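Local atomic coordinates of oxalate biosynthetic component 1 (Burkholderia thailandensis, PDB entry 5IKY), a protein that makes oxalate in quorum sensing-dependent oxalogenesis, acting as a bifunctional enzyme with serine hydrolase and lyase activities. Residues D559-H562 and P563-D566. Sequence-based numbering, arbitrary orientation.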
loop_
_atom_site.group_PDB
_atom_site.type_symbol
_atom_site.label_atom_id
_atom_site.label_comp_id
_atom_site.label_asym_id
_atom_site.label_seq_id
_atom_site.Cartn_x
_atom_site.Cartn_y
_atom_site.Cartn_z
ATOM N N ASP A 559 1.970 24.737 -26.220
ATOM C CA ASP A 559 1.082 24.614 -27.369
ATOM C C ASP A 559 0.673 23.160 -27.597
ATOM O O ASP A 559 -0.469 22.874 -27.957
ATOM C CB ASP A 559 1.758 25.178 -28.621
ATOM C CG ASP A 559 0.815 25.274 -29.799
ATOM O OD1 ASP A 559 -0.087 26.136 -29.768
ATOM O OD2 ASP A 559 0.982 24.495 -30.761
ATOM N N ALA A 560 1.607 22.243 -27.373
ATOM C CA ALA A 560 1.344 20.823 -27.581
ATOM C C ALA A 560 0.448 20.238 -26.488
ATOM O O ALA A 560 -0.194 19.208 -26.692
ATOM C CB ALA A 560 2.655 20.053 -27.657
ATOM N N LEU A 561 0.409 20.897 -25.333
ATOM C CA LEU A 561 -0.355 20.402 -24.189
ATOM C C LEU A 561 -1.744 21.022 -24.103
ATOM O O LEU A 561 -2.445 20.849 -23.104
ATOM C CB LEU A 561 0.397 20.677 -22.885
ATOM C CG LEU A 561 1.750 20.000 -22.691
ATOM C CD1 LEU A 561 2.373 20.461 -21.389
ATOM C CD2 LEU A 561 1.604 18.487 -22.718
ATOM N N HIS A 562 -2.137 21.743 -25.146
ATOM C CA HIS A 562 -3.395 22.488 -25.135
ATOM C C HIS A 562 -4.632 21.637 -24.801
ATOM O O HIS A 562 -5.440 22.045 -23.966
ATOM C CB HIS A 562 -3.599 23.199 -26.477
ATOM C CG HIS A 562 -4.643 24.270 -26.437
ATOM N ND1 HIS A 562 -4.421 25.504 -25.863
ATOM C CD2 HIS A 562 -5.919 24.291 -26.891
ATOM C CE1 HIS A 562 -5.512 26.240 -25.970
ATOM N NE2 HIS A 562 -6.435 25.528 -26.591
ATOM N N PRO A 563 -4.794 20.457 -25.439
ATOM C CA PRO A 563 -5.996 19.689 -25.081
ATOM C C PRO A 563 -5.966 19.159 -23.650
ATOM O O PRO A 563 -7.012 18.904 -23.057
ATOM C CB PRO A 563 -5.987 18.534 -26.091
ATOM C CG PRO A 563 -4.569 18.402 -26.506
ATOM C CD PRO A 563 -4.028 19.798 -26.513
ATOM N N ILE A 564 -4.768 18.995 -23.104
ATOM C CA ILE A 564 -4.606 18.487 -21.747
ATOM C C ILE A 564 -4.882 19.569 -20.711
ATOM O O ILE A 564 -5.469 19.303 -19.657
ATOM C CB ILE A 564 -3.202 17.912 -21.551
ATOM C CG1 ILE A 564 -3.082 16.619 -22.346
ATOM C CG2 ILE A 564 -2.906 17.694 -20.071
ATOM C CD1 ILE A 564 -1.782 15.969 -22.206
ATOM N N VAL A 565 -4.470 20.791 -21.026
ATOM C CA VAL A 565 -4.799 21.938 -20.194
ATOM C C VAL A 565 -6.314 22.060 -20.057
ATOM O O VAL A 565 -6.830 22.312 -18.969
ATOM C CB VAL A 565 -4.215 23.238 -20.773
ATOM C CG1 VAL A 565 -4.675 24.447 -19.967
ATOM C CG2 VAL A 565 -2.696 23.157 -20.806
ATOM N N ASP A 566 -7.021 21.850 -21.164
ATOM C CA ASP A 566 -8.477 21.920 -21.151
ATOM C C ASP A 566 -9.058 20.828 -20.260
ATOM O O ASP A 566 -9.996 21.070 -19.498
ATOM C CB ASP A 566 -9.042 21.807 -22.566
ATOM C CG ASP A 566 -10.504 22.207 -22.641
ATOM O OD1 ASP A 566 -10.787 23.425 -22.638
ATOM O OD2 ASP A 566 -11.369 21.308 -22.700
#
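The carbonyl oxygen of Leu-561 takes two backbone N-H groups from the first turn of helix 562-579. The straighter bond comes from Val-565 N, 2.9 Å from Leu-561 O, with an N-H...O angle of 161°. Ile-564 N lies 3.0 Å from Leu-561 O, but its bent approach of 125° makes that bond weak. One residue on, Asp-566 N reaches His-562 O at 3.2 Å and continues the helical pattern. Pro-563 has no N-H to give, and its place in the first turn costs the helix no bond. CD of Pro-563 lies 3.4 Å from CB of His-562, a spacing largely set by the peptide link between them. The histidine chi1 of -164° sets CG of His-562 beside its own carbonyl carbon, 3.9 Å from Pro-563 N.

Apolar side chains follow the same turn. Val-565 lays its CG2 methyl beside the same carbonyl, 3.3 Å from Leu-561 O. That branch stands anti to the valine carbonyl carbon, next to its backbone N. The ends of Leu-561 and Ile-564 meet more loosely, CD2 to CD1 at 4.3 Å. Both side chains are buried against Ala-538 of helix 530-541. Leu-561 also touches Leu-687, and Ile-564 Leu-690, of helix 682-690.

Leu-561 is the first residue past helix 554-560 and occupies the N-cap position of helix 562-579. The arrangement is a tight helix-to-helix junction with proline in the first turn, within the cap domain.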